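Local structure of cadherin-related family member 2 (Homo sapiens, 5CZR) at residues 2-7 with 79-85; 10-14 with 89-93; 109-113 with 205-209. The protein mediates calcium-dependent adhesion between neighbouring microvilli by binding CDHR5, and this fragment comprises its first two extracellular cadherin repeats. All coordinates share one frame; numbering follows the deposited sequence.

Interaction 1 (2-7 with 79-85). With CA (calcium ion), chain E.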
loop_
_atom_site.group_PDB
_atom_site.type_symbol
_atom_site.label_atom_id
_atom_site.label_comp_id
_atom_site.label_asym_id
_atom_site.label_seq_id
_atom_site.Cartn_x
_atom_site.Cartn_y
_atom_site.Cartn_z
ATOM N N ASN A 2 13.777 29.721 -39.187
ATOM C CA ASN A 2 13.830 28.678 -38.109
ATOM C C ASN A 2 12.539 27.888 -37.925
ATOM O O ASN A 2 11.457 28.461 -37.873
ATOM C CB ASN A 2 14.224 29.236 -36.719
ATOM C CG ASN A 2 14.353 28.113 -35.657
ATOM O OD1 ASN A 2 15.122 27.163 -35.839
ATOM N ND2 ASN A 2 13.587 28.206 -34.569
ATOM N N VAL A 3 12.674 26.574 -37.759
ATOM C CA VAL A 3 11.575 25.708 -37.339
ATOM C C VAL A 3 11.658 25.398 -35.820
ATOM O O VAL A 3 12.733 25.063 -35.291
ATOM C CB VAL A 3 11.578 24.394 -38.154
ATOM C CG1 VAL A 3 10.376 23.533 -37.786
ATOM C CG2 VAL A 3 11.565 24.721 -39.644
ATOM N N ALA A 4 10.527 25.543 -35.140
ATOM C CA ALA A 4 10.453 25.270 -33.714
ATOM C C ALA A 4 10.667 23.783 -33.461
ATOM O O ALA A 4 10.208 22.953 -34.250
ATOM C CB ALA A 4 9.112 25.700 -33.152
ATOM N N PRO A 5 11.381 23.437 -32.378
ATOM C CA PRO A 5 11.448 22.029 -31.982
ATOM C C PRO A 5 10.090 21.533 -31.499
ATOM O O PRO A 5 9.217 22.333 -31.133
ATOM C CB PRO A 5 12.454 22.032 -30.836
ATOM C CG PRO A 5 12.351 23.418 -30.272
ATOM C CD PRO A 5 12.109 24.308 -31.445
ATOM N N LYS A 6 9.952 20.219 -31.478
ATOM C CA LYS A 6 8.688 19.549 -31.214
ATOM C C LYS A 6 8.980 18.296 -30.401
ATOM O O LYS A 6 9.850 17.505 -30.748
ATOM C CB LYS A 6 8.015 19.178 -32.537
ATOM C CG LYS A 6 6.592 18.631 -32.414
ATOM C CD LYS A 6 5.657 19.170 -33.517
ATOM C CE LYS A 6 6.074 18.760 -34.929
ATOM N NZ LYS A 6 5.663 17.352 -35.238
ATOM N N PHE A 7 8.341 18.195 -29.247
ATOM C CA PHE A 7 8.412 16.995 -28.416
ATOM C C PHE A 7 7.841 15.805 -29.176
ATOM O O PHE A 7 6.863 15.931 -29.917
ATOM C CB PHE A 7 7.594 17.199 -27.135
ATOM C CG PHE A 7 8.327 17.982 -26.058
ATOM C CD1 PHE A 7 9.435 17.449 -25.445
ATOM C CD2 PHE A 7 7.860 19.205 -25.626
ATOM C CE1 PHE A 7 10.083 18.139 -24.439
ATOM C CE2 PHE A 7 8.486 19.898 -24.612
ATOM C CZ PHE A 7 9.591 19.365 -24.007
ATOM N N SER A 79 9.611 21.813 -21.130
ATOM C CA SER A 79 10.128 22.804 -22.057
ATOM C C SER A 79 11.286 22.233 -22.907
ATOM O O SER A 79 12.161 21.542 -22.387
ATOM C CB SER A 79 10.663 23.980 -21.249
ATOM O OG SER A 79 11.185 24.974 -22.090
ATOM N N VAL A 80 11.254 22.525 -24.199
ATOM C CA VAL A 80 12.394 22.332 -25.056
ATOM C C VAL A 80 12.671 23.627 -25.832
ATOM O O VAL A 80 11.762 24.282 -26.310
ATOM C CB VAL A 80 12.198 21.148 -26.020
ATOM C CG1 VAL A 80 10.956 21.336 -26.898
ATOM C CG2 VAL A 80 13.438 20.949 -26.880
ATOM N N SER A 81 13.944 23.969 -25.940
ATOM C CA SER A 81 14.363 25.207 -26.558
ATOM C C SER A 81 15.432 24.920 -27.594
ATOM O O SER A 81 16.401 24.206 -27.292
ATOM C CB SER A 81 14.923 26.141 -25.510
ATOM O OG SER A 81 13.915 26.515 -24.608
ATOM N N ASP A 82 15.273 25.425 -28.821
ATOM C CA ASP A 82 16.445 25.518 -29.718
ATOM C C ASP A 82 17.122 26.868 -29.370
ATOM O O ASP A 82 16.800 27.449 -28.317
ATOM C CB ASP A 82 16.059 25.270 -31.189
ATOM C CG ASP A 82 15.225 26.388 -31.794
ATOM O OD1 ASP A 82 15.075 27.485 -31.195
ATOM O OD2 ASP A 82 14.707 26.156 -32.888
ATOM N N PRO A 83 18.103 27.327 -30.163
ATOM C CA PRO A 83 18.756 28.613 -29.817
ATOM C C PRO A 83 17.843 29.836 -29.934
ATOM O O PRO A 83 18.120 30.848 -29.294
ATOM C CB PRO A 83 19.892 28.710 -30.826
ATOM C CG PRO A 83 20.173 27.299 -31.232
ATOM C CD PRO A 83 18.834 26.621 -31.225
ATOM N N TYR A 84 16.716 29.695 -30.651
ATOM C CA TYR A 84 15.851 30.824 -31.026
ATOM C C TYR A 84 14.482 30.884 -30.353
ATOM O O TYR A 84 13.934 31.962 -30.178
ATOM C CB TYR A 84 15.647 30.807 -32.542
ATOM C CG TYR A 84 16.908 30.462 -33.281
ATOM C CD1 TYR A 84 17.935 31.407 -33.428
ATOM C CD2 TYR A 84 17.096 29.190 -33.809
ATOM C CE1 TYR A 84 19.108 31.085 -34.091
ATOM C CE2 TYR A 84 18.263 28.869 -34.483
ATOM C CZ TYR A 84 19.263 29.813 -34.595
ATOM O OH TYR A 84 20.412 29.476 -35.244
ATOM N N ILE A 85 13.908 29.731 -30.007
ATOM C CA ILE A 85 12.568 29.708 -29.447
ATOM C C ILE A 85 12.414 28.662 -28.342
ATOM O O ILE A 85 12.974 27.556 -28.433
ATOM C CB ILE A 85 11.514 29.526 -30.572
ATOM C CG1 ILE A 85 10.096 29.787 -30.018
ATOM C CG2 ILE A 85 11.662 28.159 -31.277
ATOM C CD1 ILE A 85 8.995 29.850 -31.087
HETATM CA CA CA E . 15.106 24.950 -34.985
#
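Asn2 and Asp82 meet at a calcium ion that sits at the N-terminal tip of the first cadherin repeat, a Greek-key beta-sandwich. Asn2 OD1 and Val3 O both lie 2.4 Å from the calcium ion, Asp82 OD2 lies 2.5 Å from it, and Asp33, Asp35 and Asp37 complete the site. The Asn2 amide is used at both ends: while OD1 holds the metal, ND2 gives a hydrogen bond to Asp82 OD2 at 2.9 Å. That bond lies close to the amide plane and reaches the syn lone pair of the carboxylate, whose plane is turned 56° from the amide. With CG anti to the backbone N (chi1 -176°), the amide of Asn2 is placed beside the Asp82 carboxylate, the two supplying adjacent ligands to the ion.

The better buried part lies inward from the tip, toward the space between the sheets. Pro5 is buried, its CD against Asp82 OD2 and its CG near Val80. Farther along, Val80 CG1 sits over one face of the Phe7 ring, 3.8 Å from the centroid, in a CH-pi contact, and Ser79 CA lies at the ring edge. Replacing Phe7 by an alanine would probably strip Val80 of this cover and open a gap between strands 6-7 and 73-81, where the ring also reaches Ala31.

The outer side is largely exposed to solvent. Ile85 CG2 touches Ala4 CB at 4.0 Å, and Tyr84 CD2 brushes the Asn2 amide carbon. What shapes this turn is the second carboxylate oxygen: Asp82 OD1 accepts Tyr84 N, forming an Asx turn, from 42° above the carboxylate plane, and Ile85 N nearly end-on, each at 2.8 Å.

Interaction 2 (10-14 with 89-93)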
loop_
_atom_site.group_PDB
_atom_site.type_symbol
_atom_site.label_atom_id
_atom_site.label_comp_id
_atom_site.label_asym_id
_atom_site.label_seq_id
_atom_site.Cartn_x
_atom_site.Cartn_y
_atom_site.Cartn_z
ATOM N N ASN A 10 5.074 10.735 -27.514
ATOM C CA ASN A 10 4.916 10.077 -26.208
ATOM C C ASN A 10 5.303 10.966 -25.000
ATOM O O ASN A 10 5.265 10.515 -23.867
ATOM C CB ASN A 10 5.675 8.741 -26.165
ATOM C CG ASN A 10 7.180 8.931 -26.345
ATOM O OD1 ASN A 10 7.618 9.800 -27.108
ATOM N ND2 ASN A 10 7.961 8.186 -25.612
ATOM N N MET A 11 5.601 12.235 -25.235
ATOM C CA MET A 11 5.862 13.166 -24.140
ATOM C C MET A 11 4.600 13.753 -23.457
ATOM O O MET A 11 4.730 14.641 -22.612
ATOM C CB MET A 11 6.756 14.313 -24.632
ATOM C CG MET A 11 8.136 13.849 -25.074
ATOM S SD MET A 11 9.181 13.350 -23.673
ATOM C CE MET A 11 9.290 11.578 -23.937
ATOM N N THR A 12 3.409 13.297 -23.820
ATOM C CA THR A 12 2.176 13.783 -23.170
ATOM C C THR A 12 2.008 13.240 -21.745
ATOM O O THR A 12 1.419 13.891 -20.888
ATOM C CB THR A 12 0.913 13.368 -23.959
ATOM O OG1 THR A 12 0.839 11.944 -24.026
ATOM C CG2 THR A 12 0.962 13.913 -25.385
ATOM N N SER A 13 2.585 12.064 -21.487
ATOM C CA SER A 13 2.496 11.465 -20.196
ATOM C C SER A 13 3.694 10.582 -19.906
ATOM O O SER A 13 4.380 10.102 -20.807
ATOM C CB SER A 13 1.240 10.608 -20.094
ATOM O OG SER A 13 1.449 9.410 -20.856
ATOM N N VAL A 14 3.844 10.274 -18.623
ATOM C CA VAL A 14 4.817 9.294 -18.191
ATOM C C VAL A 14 4.298 8.558 -16.953
ATOM O O VAL A 14 3.599 9.144 -16.117
ATOM C CB VAL A 14 6.167 9.976 -17.888
ATOM C CG1 VAL A 14 6.045 10.940 -16.704
ATOM C CG2 VAL A 14 7.226 8.944 -17.624
ATOM N N ARG A 89 4.952 22.632 -23.016
ATOM C CA ARG A 89 3.735 21.833 -23.063
ATOM C C ARG A 89 3.476 21.325 -21.667
ATOM O O ARG A 89 4.355 21.351 -20.812
ATOM C CB ARG A 89 3.907 20.565 -23.877
ATOM C CG ARG A 89 3.970 20.626 -25.390
ATOM C CD ARG A 89 2.905 21.502 -26.047
ATOM N NE ARG A 89 3.253 21.794 -27.449
ATOM C CZ ARG A 89 3.559 23.004 -27.948
ATOM N NH1 ARG A 89 3.579 24.106 -27.186
ATOM N NH2 ARG A 89 3.876 23.113 -29.239
ATOM N N GLU A 90 2.305 20.744 -21.489
ATOM C CA GLU A 90 1.974 20.079 -20.273
ATOM C C GLU A 90 2.191 18.576 -20.414
ATOM O O GLU A 90 1.968 17.996 -21.469
ATOM C CB GLU A 90 0.587 20.541 -19.912
ATOM C CG GLU A 90 -0.102 19.874 -18.764
ATOM C CD GLU A 90 -1.472 20.497 -18.514
ATOM O OE1 GLU A 90 -1.560 21.750 -18.468
ATOM O OE2 GLU A 90 -2.466 19.737 -18.423
ATOM N N MET A 91 2.779 17.982 -19.375
ATOM C CA MET A 91 2.913 16.535 -19.262
ATOM C C MET A 91 2.151 16.023 -18.034
ATOM O O MET A 91 2.284 16.564 -16.932
ATOM C CB MET A 91 4.391 16.149 -19.144
ATOM C CG MET A 91 4.656 14.651 -19.144
ATOM S SD MET A 91 6.373 14.186 -18.817
ATOM C CE MET A 91 6.824 13.645 -20.456
ATOM N N LEU A 92 1.417 14.930 -18.217
ATOM C CA LEU A 92 0.741 14.255 -17.096
ATOM C C LEU A 92 1.660 13.191 -16.481
ATOM O O LEU A 92 2.147 12.303 -17.181
ATOM C CB LEU A 92 -0.551 13.584 -17.563
ATOM C CG LEU A 92 -1.361 12.840 -16.488
ATOM C CD1 LEU A 92 -1.892 13.791 -15.413
ATOM C CD2 LEU A 92 -2.527 12.061 -17.117
ATOM N N VAL A 93 1.935 13.314 -15.191
ATOM C CA VAL A 93 2.696 12.282 -14.485
ATOM C C VAL A 93 1.697 11.320 -13.829
ATOM O O VAL A 93 0.838 11.758 -13.076
ATOM C CB VAL A 93 3.625 12.869 -13.432
ATOM C CG1 VAL A 93 4.384 11.753 -12.732
ATOM C CG2 VAL A 93 4.617 13.827 -14.076
#
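The flat groups joining Thr12 and Val14 to Leu92 are peptide units. Leu92 N binds Thr12 O at 2.9 Å, tilted 24° out of the carbonyl plane, and Val14 N returns to Leu92 O at 3.0 Å. Met91 CA and Ser13 CA add C-H contacts to the same two oxygens. Ser13 and Leu92 occupy one face of this parallel pair, the more open one; Val14 and Val93 occupy the other, turned to the interior.

Met91 works along the inner side. Its CG stands anti to the backbone N (chi1 -175°) and the chain bends only at its last torsion, which extends the thioether alongside residues 11-14: Met91 CE comes 3.2 Å from Met11 O and 4.0 Å from Met11 SD, while Met91 SD meets Val14 CG1 at 3.9 Å. Phe27 of the opposing sheet touches both Met91 and Val14, and Leu29 meets Met11.

Strand 13-17 is the A' edge strand characteristic of cadherin repeats, held in parallel to strand 86-96. Its attachment is therefore of two kinds: backbone bonds that fix the register, and thioether and methyl groups that pack the strand against the interior, Met91 CE also resting on the carbonyl oxygen of Met11.

Interaction 3 (109-113 with 205-209)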
loop_
_atom_site.group_PDB
_atom_site.type_symbol
_atom_site.label_atom_id
_atom_site.label_comp_id
_atom_site.label_asym_id
_atom_site.label_seq_id
_atom_site.Cartn_x
_atom_site.Cartn_y
_atom_site.Cartn_z
ATOM N N ALA A 109 -10.791 -1.577 21.398
ATOM C CA ALA A 109 -10.873 -2.613 22.438
ATOM C C ALA A 109 -10.675 -4.027 21.875
ATOM O O ALA A 109 -11.172 -4.329 20.777
ATOM C CB ALA A 109 -12.209 -2.518 23.160
ATOM N N PHE A 110 -9.955 -4.870 22.629
ATOM C CA PHE A 110 -9.754 -6.275 22.270
ATOM C C PHE A 110 -9.943 -7.224 23.444
ATOM O O PHE A 110 -9.078 -8.029 23.778
ATOM C CB PHE A 110 -8.376 -6.491 21.703
ATOM C CG PHE A 110 -8.120 -5.743 20.454
ATOM C CD1 PHE A 110 -8.715 -6.138 19.264
ATOM C CD2 PHE A 110 -7.253 -4.637 20.460
ATOM C CE1 PHE A 110 -8.458 -5.454 18.099
ATOM C CE2 PHE A 110 -6.986 -3.947 19.293
ATOM C CZ PHE A 110 -7.584 -4.359 18.111
ATOM N N SER A 111 -11.094 -7.129 24.075
ATOM C CA SER A 111 -11.451 -8.092 25.073
ATOM C C SER A 111 -12.962 -8.355 25.063
ATOM O O SER A 111 -13.764 -7.505 24.675
ATOM C CB SER A 111 -10.916 -7.688 26.468
ATOM O OG SER A 111 -11.699 -6.671 27.023
ATOM N N THR A 112 -13.314 -9.563 25.477
ATOM C CA THR A 112 -14.701 -9.947 25.593
ATOM C C THR A 112 -14.839 -11.056 26.617
ATOM O O THR A 112 -13.859 -11.618 27.105
ATOM C CB THR A 112 -15.281 -10.411 24.250
ATOM O OG1 THR A 112 -16.691 -10.486 24.364
ATOM C CG2 THR A 112 -14.743 -11.769 23.850
ATOM N N SER A 113 -16.078 -11.337 26.947
ATOM C CA SER A 113 -16.404 -12.335 27.917
ATOM C C SER A 113 -17.497 -13.199 27.309
ATOM O O SER A 113 -18.449 -12.683 26.744
ATOM C CB SER A 113 -16.890 -11.647 29.191
ATOM O OG SER A 113 -17.014 -12.590 30.221
ATOM N N PRO A 205 1.012 -7.439 15.413
ATOM C CA PRO A 205 0.115 -8.390 16.061
ATOM C C PRO A 205 -0.871 -7.693 17.008
ATOM O O PRO A 205 -0.524 -6.681 17.614
ATOM C CB PRO A 205 1.052 -9.273 16.851
ATOM C CG PRO A 205 2.256 -8.393 17.118
ATOM C CD PRO A 205 2.402 -7.548 15.898
ATOM N N VAL A 206 -2.098 -8.227 17.093
ATOM C CA VAL A 206 -3.072 -7.790 18.086
ATOM C C VAL A 206 -3.499 -8.982 18.914
ATOM O O VAL A 206 -3.503 -10.125 18.431
ATOM C CB VAL A 206 -4.307 -7.058 17.487
ATOM C CG1 VAL A 206 -3.863 -5.785 16.736
ATOM C CG2 VAL A 206 -5.090 -7.955 16.565
ATOM N N PHE A 207 -3.877 -8.691 20.149
ATOM C CA PHE A 207 -4.217 -9.706 21.130
ATOM C C PHE A 207 -5.653 -9.539 21.623
ATOM O O PHE A 207 -6.012 -8.487 22.172
ATOM C CB PHE A 207 -3.247 -9.631 22.294
ATOM C CG PHE A 207 -1.842 -9.897 21.878
ATOM C CD1 PHE A 207 -1.383 -11.200 21.752
ATOM C CD2 PHE A 207 -0.999 -8.847 21.504
ATOM C CE1 PHE A 207 -0.068 -11.460 21.345
ATOM C CE2 PHE A 207 0.312 -9.094 21.073
ATOM C CZ PHE A 207 0.777 -10.405 21.014
ATOM N N LEU A 208 -6.448 -10.587 21.438
ATOM C CA LEU A 208 -7.807 -10.632 21.941
ATOM C C LEU A 208 -7.863 -11.462 23.239
ATOM O O LEU A 208 -7.495 -12.636 23.245
ATOM C CB LEU A 208 -8.720 -11.218 20.873
ATOM C CG LEU A 208 -10.143 -11.608 21.268
ATOM C CD1 LEU A 208 -10.954 -10.452 21.820
ATOM C CD2 LEU A 208 -10.847 -12.179 20.058
ATOM N N SER A 209 -8.315 -10.840 24.321
ATOM C CA SER A 209 -8.510 -11.532 25.587
ATOM C C SER A 209 -9.938 -12.016 25.743
ATOM O O SER A 209 -10.881 -11.234 25.645
ATOM C CB SER A 209 -8.170 -10.613 26.730
ATOM O OG SER A 209 -6.814 -10.219 26.591
#
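A parallel beta pairing fastens residues 109-113 to 205-209, the start of strand 206-213, at the margin of the second cadherin repeat, where Phe110, Ser111 and Thr112 meet Leu208 and Ser209. It is the characteristic A'-G pairing of the cadherin fold, and most of it lies near the surface. Ser209 N donates to Phe110 O, and Thr112 N donates to Ser209 O, both at 3.0 Å, so that Ser209 is gripped through both its peptide groups. Ser111 stands opposite it in the register, with Ser111 CA making a C-H contact to Ser209 O and the two CB atoms 4.0 Å apart on the outer face. The axes of the short segments 111-113 and 206-209 are inclined by 19°, near parallel.

Phe110 supplies the main apolar part. Its CG lies anti to the carbonyl carbon (chi1 -62°), which carries the ring back along the partner strand to Val206. Val206 CB sits over one ring face near the rim, 4.3 Å above the plane, and Val206 CG1 is 4.2 Å from Phe110 CZ. At the base of the side chain, Phe110 CB rests close to Phe207 O. Leu208 CD1 lies against the Phe110 carbonyl, 3.6 Å from Phe110 O.

Thr112 and Leu208 both reach Phe125 on strand 123-130 of the facing sheet, whereas Val206 and Leu208 bond through their backbones to Leu185 and Leu183 of strand 180-189, placing strand 206-213 between that strand and the edge strand 111-115.

In the fold
From the N terminus the chain opens interaction 1 with residues 2-7 and then interaction 2 with 10-14. After most of the first repeat, 79-85 closes the first loop and 89-93 the second, so the two contacts cross rather than nest. Their centres are about 17 Å apart, and Phe7 CD2 touches Arg89 CG between them. Together they tie the first segments of the repeat to adjacent strands, 73-81 and 86-96, of one sheet: strand 13-17 extends that sheet, whereas strand 6-7 belongs to the facing one. Interaction 3 opens beyond the calcium-bound linker and closes a separate loop in the second repeat, about 34 Å from interaction 2 at the nearest atoms, repeating its parallel edge pairing.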